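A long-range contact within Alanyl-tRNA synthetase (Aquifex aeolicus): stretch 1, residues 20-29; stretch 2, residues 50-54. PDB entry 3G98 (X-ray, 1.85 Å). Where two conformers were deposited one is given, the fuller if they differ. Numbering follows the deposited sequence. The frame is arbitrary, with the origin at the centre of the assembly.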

# COMPACT_ATOMS: atom_id res chain seq x y z
N GLU A 20 3.50 -10.17 -10.42
CA GLU A 20 2.53 -11.10 -9.85
C GLU A 20 2.16 -10.70 -8.43
O GLU A 20 3.00 -10.20 -7.67
N PRO A 21 0.89 -10.90 -8.06
CA PRO A 21 0.37 -10.50 -6.74
C PRO A 21 1.20 -11.07 -5.60
O PRO A 21 1.50 -10.37 -4.65
N GLU A 22 1.57 -12.35 -5.69
CA GLU A 22 2.33 -12.97 -4.60
C GLU A 22 3.74 -12.39 -4.49
O GLU A 22 4.30 -12.27 -3.39
N GLU A 23 4.30 -12.02 -5.64
CA GLU A 23 5.61 -11.38 -5.71
C GLU A 23 5.54 -9.96 -5.15
O GLU A 23 6.42 -9.51 -4.41
N LEU A 24 4.47 -9.25 -5.50
CA LEU A 24 4.24 -7.92 -4.99
C LEU A 24 4.15 -7.93 -3.46
O LEU A 24 4.76 -7.10 -2.78
N ARG A 25 3.40 -8.89 -2.93
CA ARG A 25 3.26 -9.06 -1.49
C ARG A 25 4.61 -9.32 -0.83
O ARG A 25 4.92 -8.76 0.22
N ASN A 26 5.40 -10.20 -1.44
CA ASN A 26 6.70 -10.54 -0.87
C ASN A 26 7.63 -9.31 -0.87
O ASN A 26 8.38 -9.09 0.08
N LEU A 27 7.55 -8.50 -1.92
CA LEU A 27 8.34 -7.27 -2.00
C LEU A 27 7.95 -6.28 -0.91
O LEU A 27 8.81 -5.69 -0.25
N ALA A 28 6.64 -6.09 -0.72
CA ALA A 28 6.15 -5.18 0.31
C ALA A 28 6.59 -5.65 1.68
O ALA A 28 7.01 -4.86 2.52
N ASP A 29 6.51 -6.96 1.90
CA ASP A 29 6.91 -7.56 3.17
C ASP A 29 8.38 -7.23 3.46
O ASP A 29 8.71 -6.79 4.56
N ILE A 50 -5.68 -3.81 -11.37
CA ILE A 50 -4.59 -3.44 -10.49
C ILE A 50 -4.66 -4.22 -9.16
O ILE A 50 -5.71 -4.34 -8.53
N ASN A 51 -3.52 -4.78 -8.76
CA ASN A 51 -3.40 -5.45 -7.48
C ASN A 51 -2.53 -4.58 -6.60
O ASN A 51 -1.58 -3.97 -7.08
N PHE A 52 -2.85 -4.51 -5.31
CA PHE A 52 -2.13 -3.60 -4.44
C PHE A 52 -1.93 -4.16 -3.03
O PHE A 52 -2.71 -4.99 -2.55
N VAL A 53 -0.87 -3.70 -2.37
CA VAL A 53 -0.49 -4.19 -1.06
C VAL A 53 -0.11 -3.01 -0.16
O VAL A 53 0.52 -2.05 -0.61
N ILE A 54 -0.47 -3.12 1.10
CA ILE A 54 0.01 -2.20 2.13
C ILE A 54 0.73 -3.04 3.17
O ILE A 54 0.16 -3.99 3.71

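Packing of helix 21-29 against strand 50-54 in alanyl-tRNA synthetase. The two elements run nearly parallel, their axes 23° apart and 8.3 Å distant at closest approach, with Pro21 beside Asn51 and Arg25 beside Val53. Apolar contacts: one helical face, Leu24 and Ala28 a turn apart, points its CA-to-CB bonds toward the strand, and Asn51 and Val53 point back, as alternation along a strand requires; Phe52 and Ile54 point away. Val53 (chi1 t) is the most covered residue of the contact. Its two methyls have different nearest partners: CG1 meets Ala28 CB at 3.4 Å, a tight fit at a position where the helix offers a single methyl, while CG2 lies 4.0 Å from Leu24 CD2 and 3.9 Å from Arg25 CA, so this methyl also rests on the helix backbone. Leu24 (chi1 t, chi2 p) directs CD2 at the strand, 4.1 Å from Phe52 CA; CD1 lies farther from the strand. Mixed contacts: the same Leu24 CD2 sits 3.5 Å from Asn51 O and 3.5 Å from Asn51 OD1, van der Waals approaches of a methyl to oxygen. Asn51 (chi1 t, chi2 -78°; one of two conformers) extends toward the start of the helix, where its ND2 is 3.7 Å from CB of Pro21 (C-gamma exo). The CA-to-CB bonds of Pro21 and Arg25 point sideways; the aliphatic base of Arg25 (chi1, chi2 and chi3 all t) borders Val53, Arg25 CB to Val53 CG2 4.4 Å. Polar partners: no hydrogen bond links the stretches; Asn51 OD1 and Arg25 NH1 are hydrogen-bonded elsewhere in the structure. At the N-cap, Glu20 N makes a weak hydrogen bond to Glu23 OE1 (3.5 Å), and Glu20 O accepts from Leu24 N (2.8 Å). Glu22, Glu23, Asn26 and Leu27 take no part in the contact.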

# COMPACT_ATOMS: atom_id res chain seq x y z
CB GLU A 20 3.06 -12.54 -9.90
CG GLU A 20 3.33 -13.04 -11.31
CD GLU A 20 2.11 -12.96 -12.21
OE1 GLU A 20 0.98 -13.05 -11.70
OE2 GLU A 20 2.29 -12.80 -13.44
CB PRO A 21 -1.02 -11.13 -6.71
CG PRO A 21 -1.41 -11.30 -8.13
CD PRO A 21 -0.15 -11.54 -8.89
CB GLU A 22 2.33 -14.50 -4.72
CG GLU A 22 1.01 -15.14 -4.23
CD GLU A 22 0.70 -14.85 -2.76
OE1 GLU A 22 1.61 -15.00 -1.92
OE2 GLU A 22 -0.45 -14.48 -2.44
CB GLU A 23 6.10 -11.34 -7.17
CG GLU A 23 6.49 -12.71 -7.72
CD GLU A 23 6.83 -12.68 -9.21
OE1 GLU A 23 6.61 -11.64 -9.87
OE2 GLU A 23 7.32 -13.71 -9.72
CB LEU A 24 2.95 -7.37 -5.59
CG LEU A 24 2.64 -5.89 -5.41
CD1 LEU A 24 3.58 -5.07 -6.26
CD2 LEU A 24 1.18 -5.64 -5.79
CB ARG A 25 2.32 -10.23 -1.19
CG ARG A 25 1.97 -10.39 0.27
CD ARG A 25 1.33 -11.75 0.54
NE ARG A 25 0.95 -11.85 1.94
CZ ARG A 25 -0.21 -11.42 2.43
NH1 ARG A 25 -1.11 -10.88 1.62
NH2 ARG A 25 -0.47 -11.54 3.72
CB ASN A 26 7.32 -11.72 -1.62
CG ASN A 26 6.59 -13.03 -1.34
OD1 ASN A 26 6.71 -13.99 -2.11
ND2 ASN A 26 5.81 -13.07 -0.26
CB LEU A 27 8.20 -6.64 -3.39
CG LEU A 27 8.96 -5.33 -3.67
CD1 LEU A 27 10.46 -5.49 -3.44
CD2 LEU A 27 8.71 -4.86 -5.10
CB ALA A 28 4.64 -5.07 0.24
CB ASP A 29 6.65 -9.07 3.11
CG ASP A 29 7.09 -9.80 4.37
OD1 ASP A 29 6.96 -9.27 5.48
OD2 ASP A 29 7.57 -10.94 4.22
CB ILE A 50 -4.54 -1.90 -10.26
CG1 ILE A 50 -3.38 -1.51 -9.35
CG2 ILE A 50 -5.87 -1.39 -9.67
CD1 ILE A 50 -3.05 -0.02 -9.43
CB ASN A 51 -2.77 -6.84 -7.67
CG ASN A 51 -2.70 -7.64 -6.38
OD1 ASN A 51 -1.83 -7.42 -5.54
ND2 ASN A 51 -3.61 -8.60 -6.23
CB PHE A 52 -2.82 -2.23 -4.39
CG PHE A 52 -4.29 -2.30 -4.12
CD1 PHE A 52 -5.19 -2.51 -5.17
CD2 PHE A 52 -4.78 -2.21 -2.83
CE1 PHE A 52 -6.55 -2.59 -4.94
CE2 PHE A 52 -6.14 -2.30 -2.58
CZ PHE A 52 -7.03 -2.49 -3.64
CB VAL A 53 0.73 -5.12 -1.15
CG1 VAL A 53 1.24 -5.49 0.26
CG2 VAL A 53 0.40 -6.39 -1.97
CB ILE A 54 -1.15 -1.45 2.83
CG1 ILE A 54 -1.93 -0.59 1.83
CG2 ILE A 54 -0.61 -0.57 3.97
CD1 ILE A 54 -1.35 0.77 1.61